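Local coordinates for protein chitin deacetylase (Bombyx mori, PDB 5ZNT) that removes the N-acetyl groups of chitin by zinc-dependent hydrolysis, leaving chitosan and acetate, through the catalytic domain contained in this chain, at residues I42-A47 and L267-A272; G95-V100 and F300-Q305; M211-L216 and G230-D235. All blocks are in the same frame, centred on the assembly; numbering follows the deposited sequence.

Contact 1: residues I42-A47 and L267-A272; sequences ITFDDA and LYFHAA. With ZN (zinc ion), chain C.
Thr43 and Tyr268 face each other in a parallel pair of strands, 42-45 beside 267-270, where Ile42 is level with Leu267 and Phe44 with Phe269. Three backbone bonds join them: Thr43 N to Leu267 O, Phe269 N to Thr43 O (2.8 Å) and Asp45 N to Phe269 O. The Thr43 side chain can be followed from CB, which stands off the CD1 edge of the tyrosine ring. With chi1 at 74°, OG1 lies between the backbone N and the carbonyl carbon and comes to 3.1 Å from Tyr268 CD1, at the ring edge. CG2, placed beside the backbone N, also meets that edge, 3.7 Å from Tyr268 CD1. The polar bonds of OG1 go to a water, which also donates to Phe269 O, and to Arg146, which also makes a salt bridge with Asp45 OD1 and a cation-pi contact with Tyr268. The other face of the sheet, carrying Ile42, Phe44, Leu267 and Phe269, is apolar. Phe44 CD1 packs 3.6 Å from Phe269 CB; the two side chains run side by side, pointing the same way, with planes only 28° apart but slid so far that the rings barely overlap. Beyond the pairing, Asp46 binds the zinc ion through OD1 at 2.1 Å. Its OD2 approaches the edge of His270, 3.5 Å from CD2, with carboxylate and imidazole planes 56° apart. A zinc-bound water joins His270 NE2, 3.0 Å away, to Asp45 OD2, while Asp235 is hydrogen-bonded to His270 ND1. The Thr-Phe-Asp-Asp sequence at a strand end, its second aspartate completing an Asp-His-His zinc site with His101 and His105, is the signature of the carbohydrate esterase 4 catalytic domain.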
# COMPACT_ATOMS: atom_id res chain seq x y z
N ILE A 42 0.57 7.00 -2.97
CA ILE A 42 -0.85 7.04 -2.67
C ILE A 42 -1.36 5.60 -2.58
O ILE A 42 -1.10 4.79 -3.48
CB ILE A 42 -1.60 7.80 -3.77
CG1 ILE A 42 -1.14 9.25 -3.85
CG2 ILE A 42 -3.12 7.70 -3.55
CD1 ILE A 42 -1.61 9.92 -5.16
N THR A 43 -2.09 5.28 -1.51
CA THR A 43 -2.70 3.96 -1.40
C THR A 43 -4.17 4.11 -1.02
O THR A 43 -4.59 5.13 -0.47
CB THR A 43 -1.99 3.05 -0.36
OG1 THR A 43 -2.31 3.48 0.97
CG2 THR A 43 -0.46 3.08 -0.54
N PHE A 44 -4.94 3.04 -1.31
CA PHE A 44 -6.34 2.93 -0.94
C PHE A 44 -6.60 1.55 -0.36
O PHE A 44 -6.21 0.54 -0.95
CB PHE A 44 -7.24 3.16 -2.16
CG PHE A 44 -7.08 4.51 -2.77
CD1 PHE A 44 -7.68 5.62 -2.18
CD2 PHE A 44 -6.29 4.69 -3.90
CE1 PHE A 44 -7.51 6.89 -2.72
CE2 PHE A 44 -6.13 5.95 -4.45
CZ PHE A 44 -6.74 7.04 -3.86
N ASP A 45 -7.29 1.51 0.77
CA ASP A 45 -7.60 0.24 1.34
C ASP A 45 -9.01 -0.14 0.97
O ASP A 45 -9.82 0.68 0.49
CB ASP A 45 -7.30 0.22 2.83
CG ASP A 45 -5.83 0.30 3.14
OD1 ASP A 45 -5.03 0.44 2.19
OD2 ASP A 45 -5.47 0.24 4.34
N ASP A 46 -9.26 -1.41 1.24
CA ASP A 46 -10.55 -2.05 1.29
C ASP A 46 -11.19 -2.06 -0.09
O ASP A 46 -10.57 -1.73 -1.00
CB ASP A 46 -11.61 -1.35 2.20
CG ASP A 46 -11.16 -1.05 3.64
OD1 ASP A 46 -10.15 -1.58 4.05
OD2 ASP A 46 -11.91 -0.28 4.30
N ALA A 47 -12.41 -2.52 -0.19
CA ALA A 47 -13.03 -2.96 -1.42
C ALA A 47 -12.95 -2.00 -2.60
O ALA A 47 -12.92 -0.85 -2.42
CB ALA A 47 -14.46 -3.42 -1.19
N LEU A 267 0.78 8.41 1.50
CA LEU A 267 -0.53 9.02 1.67
C LEU A 267 -1.58 7.91 1.59
O LEU A 267 -1.98 7.48 0.50
CB LEU A 267 -0.76 10.12 0.64
CG LEU A 267 0.34 11.20 0.62
CD1 LEU A 267 0.03 12.21 -0.50
CD2 LEU A 267 0.42 11.89 1.99
N TYR A 268 -2.03 7.46 2.75
CA TYR A 268 -2.79 6.21 2.85
C TYR A 268 -4.26 6.54 3.09
O TYR A 268 -4.62 7.02 4.16
CB TYR A 268 -2.24 5.34 3.98
CG TYR A 268 -0.73 5.18 3.96
CD1 TYR A 268 -0.09 4.68 2.83
CD2 TYR A 268 0.04 5.50 5.07
CE1 TYR A 268 1.28 4.47 2.82
CE2 TYR A 268 1.41 5.32 5.05
CZ TYR A 268 2.03 4.81 3.93
OH TYR A 268 3.39 4.62 3.93
N PHE A 269 -5.10 6.29 2.08
CA PHE A 269 -6.49 6.72 2.10
C PHE A 269 -7.48 5.56 2.21
O PHE A 269 -7.18 4.41 1.85
CB PHE A 269 -6.86 7.49 0.83
CG PHE A 269 -6.16 8.82 0.69
CD1 PHE A 269 -6.66 9.95 1.31
CD2 PHE A 269 -5.03 8.93 -0.09
CE1 PHE A 269 -6.02 11.19 1.16
CE2 PHE A 269 -4.37 10.15 -0.24
CZ PHE A 269 -4.86 11.28 0.39
N HIS A 270 -8.68 5.91 2.66
CA HIS A 270 -9.91 5.18 2.33
C HIS A 270 -10.69 6.04 1.35
O HIS A 270 -10.89 7.23 1.60
CB HIS A 270 -10.76 4.91 3.56
CG HIS A 270 -10.10 4.03 4.56
ND1 HIS A 270 -9.29 4.52 5.56
CD2 HIS A 270 -10.11 2.68 4.70
CE1 HIS A 270 -8.84 3.51 6.29
NE2 HIS A 270 -9.32 2.39 5.79
N ALA A 271 -11.12 5.42 0.25
CA ALA A 271 -11.88 6.15 -0.76
C ALA A 271 -13.06 6.89 -0.15
O ALA A 271 -13.33 8.04 -0.51
CB ALA A 271 -12.37 5.19 -1.84
N ALA A 272 -13.76 6.25 0.78
CA ALA A 272 -14.98 6.85 1.32
C ALA A 272 -14.69 8.20 1.98
O ALA A 272 -15.51 9.13 1.93
CB ALA A 272 -15.65 5.89 2.30
ZN ZN C . -9.15 -1.90 5.91
O HOH W 1 -4.71 3.14 2.15
O HOH W 2 -7.68 -0.14 6.04
O HOH W 3 -10.58 -0.52 6.74
O HOH W 4 -7.94 -1.69 7.85

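Contact 2: residues G95-V100 and F300-Q305; sequences GHEIAV and FVTMTQ
Glu97 and Thr302 bring the two backbones closest, their CA atoms 6.0 Å apart, where the start of strand 97-100, which follows the Schellman motif at Gly95 that ends helix 85-93, meets the N-cap of helix 303-311. Glu97 carries nearly all of the contact. Its CG is anti to the backbone N (chi1 175°) and the chain stays extended beyond, so the carboxylate is carried to the beginning of the helix. Along the way CB packs against the Thr302 side chain, 3.7 Å from Thr302 CB. At the end the two oxygens share one residue: OE1 takes the Thr304 N-H at 2.8 Å on its syn lone pair, in an almost straight bond of 172°, and OE2 accepts from Thr304 OG1, also at 2.8 Å, with the hydroxyl standing 52° out of the carboxylate plane. The Glu97 and Thr304 side chains cross at about a right angle. Tyr168 OH is a further partner of OE2, so three bonds, one to OE1 and two to OE2, fix the rotation of the carboxylate. Thr302 and Gln305 close the helix start as a capping box: Gln305 N donates to Thr302 OG1, 3.0 Å away, and Thr302 N to Gln305 OE1. Thr75 OG1 takes the Met303 N-H. An alanine in place of Glu97 would keep the CB packing on Thr302 but would probably leave the N-H and hydroxyl of Thr304, and the hydroxyl of Tyr168, without this acceptor. A buried carboxylate set at the N-terminal end of a helix, accepting hydrogen bonds from a backbone N-H and from the hydroxyls of Thr304 and Tyr168, is likely to be stabilised in its charged form, with the helix dipole contributing, and it ties the strand 97-100 to the helix 303-311.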
# COMPACT_ATOMS: atom_id res chain seq x y z
N GLY A 95 -2.24 -0.09 -14.79
CA GLY A 95 -0.91 0.09 -14.24
C GLY A 95 -0.84 0.39 -12.76
O GLY A 95 0.26 0.64 -12.25
N HIS A 96 -1.97 0.40 -12.06
CA HIS A 96 -1.92 0.51 -10.61
C HIS A 96 -1.61 -0.85 -10.00
O HIS A 96 -1.86 -1.90 -10.60
CB HIS A 96 -3.23 1.07 -10.07
CG HIS A 96 -3.61 2.38 -10.70
ND1 HIS A 96 -2.99 3.57 -10.38
CD2 HIS A 96 -4.52 2.67 -11.66
CE1 HIS A 96 -3.51 4.54 -11.10
NE2 HIS A 96 -4.44 4.02 -11.89
N GLU A 97 -1.03 -0.83 -8.82
CA GLU A 97 -0.63 -2.05 -8.15
C GLU A 97 -1.79 -2.59 -7.32
O GLU A 97 -2.49 -1.83 -6.66
CB GLU A 97 0.58 -1.80 -7.24
CG GLU A 97 0.95 -3.04 -6.43
CD GLU A 97 2.26 -2.90 -5.64
OE1 GLU A 97 2.92 -1.85 -5.78
OE2 GLU A 97 2.61 -3.86 -4.91
N ILE A 98 -1.98 -3.91 -7.37
CA ILE A 98 -2.99 -4.58 -6.55
C ILE A 98 -2.26 -5.37 -5.48
O ILE A 98 -1.39 -6.18 -5.79
CB ILE A 98 -3.88 -5.52 -7.39
CG1 ILE A 98 -4.59 -4.73 -8.48
CG2 ILE A 98 -4.89 -6.25 -6.47
CD1 ILE A 98 -5.50 -3.61 -7.96
N ALA A 99 -2.61 -5.12 -4.21
CA ALA A 99 -2.03 -5.82 -3.07
C ALA A 99 -3.18 -6.37 -2.22
O ALA A 99 -4.35 -6.08 -2.48
CB ALA A 99 -1.14 -4.88 -2.22
N VAL A 100 -2.87 -7.18 -1.19
CA VAL A 100 -3.93 -7.86 -0.44
C VAL A 100 -4.13 -7.22 0.91
O VAL A 100 -3.17 -6.77 1.57
CB VAL A 100 -3.70 -9.38 -0.30
CG1 VAL A 100 -3.49 -10.03 -1.67
CG2 VAL A 100 -2.55 -9.70 0.66
N PHE A 300 4.77 10.01 -8.29
CA PHE A 300 3.73 9.21 -7.65
C PHE A 300 3.82 7.81 -8.21
O PHE A 300 3.52 7.58 -9.39
CB PHE A 300 2.35 9.81 -7.91
CG PHE A 300 2.16 11.17 -7.29
CD1 PHE A 300 2.66 12.30 -7.92
CD2 PHE A 300 1.48 11.31 -6.09
CE1 PHE A 300 2.49 13.56 -7.35
CE2 PHE A 300 1.29 12.57 -5.53
CZ PHE A 300 1.81 13.69 -6.15
N VAL A 301 4.27 6.86 -7.37
CA VAL A 301 4.59 5.51 -7.80
C VAL A 301 3.90 4.48 -6.90
O VAL A 301 3.44 4.79 -5.79
CB VAL A 301 6.12 5.28 -7.79
CG1 VAL A 301 6.81 6.20 -8.84
CG2 VAL A 301 6.67 5.55 -6.40
N THR A 302 3.86 3.24 -7.38
CA THR A 302 3.35 2.14 -6.56
C THR A 302 4.37 1.76 -5.50
O THR A 302 5.55 2.14 -5.54
CB THR A 302 3.04 0.92 -7.42
OG1 THR A 302 4.27 0.34 -7.88
CG2 THR A 302 2.18 1.30 -8.63
N MET A 303 3.93 0.93 -4.55
CA MET A 303 4.84 0.43 -3.52
C MET A 303 5.92 -0.45 -4.13
O MET A 303 7.09 -0.35 -3.75
CB MET A 303 4.06 -0.37 -2.48
CG MET A 303 2.90 0.36 -1.91
SD MET A 303 3.48 1.44 -0.63
CE MET A 303 2.82 0.62 0.74
N THR A 304 5.53 -1.36 -5.02
CA THR A 304 6.53 -2.19 -5.70
C THR A 304 7.55 -1.31 -6.42
O THR A 304 8.75 -1.62 -6.42
CB THR A 304 5.85 -3.14 -6.68
OG1 THR A 304 5.14 -4.15 -5.96
CG2 THR A 304 6.87 -3.82 -7.63
N GLN A 305 7.10 -0.19 -7.00
CA GLN A 305 8.03 0.69 -7.70
C GLN A 305 9.01 1.37 -6.74
O GLN A 305 10.15 1.66 -7.13
CB GLN A 305 7.25 1.72 -8.52
CG GLN A 305 6.73 1.12 -9.81
CD GLN A 305 5.75 1.99 -10.54
OE1 GLN A 305 5.25 2.99 -10.02
NE2 GLN A 305 5.47 1.62 -11.79

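Contact 3: residues M211-L216 and G230-D235; sequences MVMNEL and GCAMVD
Met213 lays its terminal CE methyl 3.7 Å from Met233 SD, and the two side chains cross obliquely. Met213 is bent only at chi3 (71°), which turns CE out of the line of an otherwise extended chain; Met233 is folded at both chi2 and chi3. The same methyl lies 4.5 Å from Ala232 CB. At the other end of the contact Glu215 stretches over Gly230: CB is 3.9 Å from Gly230 CA, and the carboxylate lies alongside the glycine backbone, with OE1 3.5 Å from Gly230 N. A water donates to OE1 and accepts from Gly230 N, joining the two. His195 NE2 is hydrogen-bonded to OE2 and Leu176 N donates to OE1, so this buried carboxylate has partners on both oxygens. The fit is close enough that a CB at Gly230 would clash with Glu215 CB and Leu216 O. Next to the Glu215 contact lies a single antiparallel bridge, a hydrogen-bonded pair of Leu216 and Cys231, by which the loop before helix 243-258 is fastened just beyond the end of strand 209-214. Leu216 N reaches Cys231 O at 2.7 Å in a nearly straight bond (176°), and Cys231 N returns to Leu216 O at 3.0 Å. Cys231 points its CB away from the 211-216 segment, and its SG forms the disulfide with Cys237. Met233 comes within about 7 Å of the zinc ion, measured from its side chain, and packs on Tyr268 and His270.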
# COMPACT_ATOMS: atom_id res chain seq x y z
N MET A 211 7.41 -1.78 3.80
CA MET A 211 7.09 -0.44 3.30
C MET A 211 6.53 0.34 4.48
O MET A 211 5.32 0.52 4.63
CB MET A 211 6.11 -0.51 2.14
CG MET A 211 6.76 -0.99 0.85
SD MET A 211 8.07 0.11 0.24
CE MET A 211 7.19 1.67 0.06
N VAL A 212 7.45 0.84 5.31
CA VAL A 212 7.06 1.35 6.62
C VAL A 212 6.12 2.53 6.46
O VAL A 212 6.24 3.33 5.53
CB VAL A 212 8.33 1.71 7.43
CG1 VAL A 212 9.15 2.82 6.74
CG2 VAL A 212 7.97 2.11 8.86
N MET A 213 5.17 2.63 7.38
CA MET A 213 4.14 3.67 7.33
C MET A 213 4.56 4.75 8.32
O MET A 213 4.27 4.68 9.51
CB MET A 213 2.76 3.09 7.66
CG MET A 213 2.30 2.00 6.67
SD MET A 213 0.72 1.21 7.14
CE MET A 213 -0.46 2.51 6.85
N ASN A 214 5.27 5.77 7.81
CA ASN A 214 5.64 6.91 8.63
C ASN A 214 4.40 7.68 9.03
O ASN A 214 3.59 8.05 8.17
CB ASN A 214 6.59 7.84 7.88
CG ASN A 214 7.95 7.26 7.69
OD1 ASN A 214 8.74 7.18 8.63
ND2 ASN A 214 8.27 6.85 6.46
N GLU A 215 4.25 7.97 10.32
CA GLU A 215 3.18 8.86 10.74
C GLU A 215 3.39 10.24 10.13
O GLU A 215 4.52 10.69 9.93
CB GLU A 215 3.14 8.98 12.26
CG GLU A 215 2.63 7.74 12.96
CD GLU A 215 2.47 7.98 14.46
OE1 GLU A 215 3.25 8.79 15.01
OE2 GLU A 215 1.56 7.39 15.06
N LEU A 216 2.29 10.90 9.82
CA LEU A 216 2.34 12.27 9.34
C LEU A 216 2.12 13.22 10.51
O LEU A 216 1.49 12.86 11.51
CB LEU A 216 1.30 12.50 8.23
CG LEU A 216 1.68 12.14 6.77
CD1 LEU A 216 2.44 10.86 6.63
CD2 LEU A 216 0.42 12.09 5.91
N GLY A 230 1.39 11.64 15.86
CA GLY A 230 1.22 11.65 14.42
C GLY A 230 0.01 10.81 14.00
O GLY A 230 -0.76 10.32 14.82
N CYS A 231 -0.13 10.63 12.69
CA CYS A 231 -1.22 9.79 12.18
C CYS A 231 -0.75 9.12 10.89
O CYS A 231 -0.15 9.78 10.04
CB CYS A 231 -2.50 10.60 11.94
SG CYS A 231 -2.25 12.16 11.03
N ALA A 232 -1.01 7.82 10.77
CA ALA A 232 -0.55 7.10 9.59
C ALA A 232 -1.61 7.10 8.49
O ALA A 232 -1.37 7.59 7.38
CB ALA A 232 -0.13 5.67 9.97
N MET A 233 -2.80 6.58 8.78
CA MET A 233 -3.91 6.70 7.84
C MET A 233 -4.40 8.14 7.84
O MET A 233 -4.62 8.73 8.90
CB MET A 233 -5.05 5.75 8.21
CG MET A 233 -4.64 4.29 8.33
SD MET A 233 -3.99 3.62 6.78
CE MET A 233 -5.39 3.90 5.69
N VAL A 234 -4.60 8.69 6.64
CA VAL A 234 -5.01 10.09 6.56
C VAL A 234 -6.31 10.32 7.32
O VAL A 234 -6.45 11.32 8.04
CB VAL A 234 -5.13 10.53 5.09
CG1 VAL A 234 -5.62 11.96 5.01
CG2 VAL A 234 -3.78 10.40 4.40
N ASP A 235 -7.26 9.39 7.22
CA ASP A 235 -8.53 9.62 7.91
C ASP A 235 -8.42 9.48 9.43
O ASP A 235 -9.39 9.80 10.13
CB ASP A 235 -9.59 8.66 7.38
CG ASP A 235 -9.08 7.26 7.30
OD1 ASP A 235 -8.50 6.93 6.23
OD2 ASP A 235 -9.19 6.53 8.32
O HOH W 5 3.38 9.76 17.40

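In the fold
All three contacts are buried. Contacts 1 and 2 both reach the parallel sheet: contact 1 pairs two of its strands, whereas contact 2 ties another strand to a helix start. They touch where Ile42 packs on Phe300 and Thr43 on Met303. Contact 3, farther from the centre of the chain, fastens a loop to the end of a strand of the mixed sheet and the residues just after it. It meets contact 1 through Val234 and Tyr268 and through Asp235 and His270, and contact 2 through Met211 and Met303. Metal ligation belongs to contact 1; a carboxylate bonds directly across contact 2, whereas in contact 3 Glu215 reaches Gly230 N through water, beside one bridge and methionine packing.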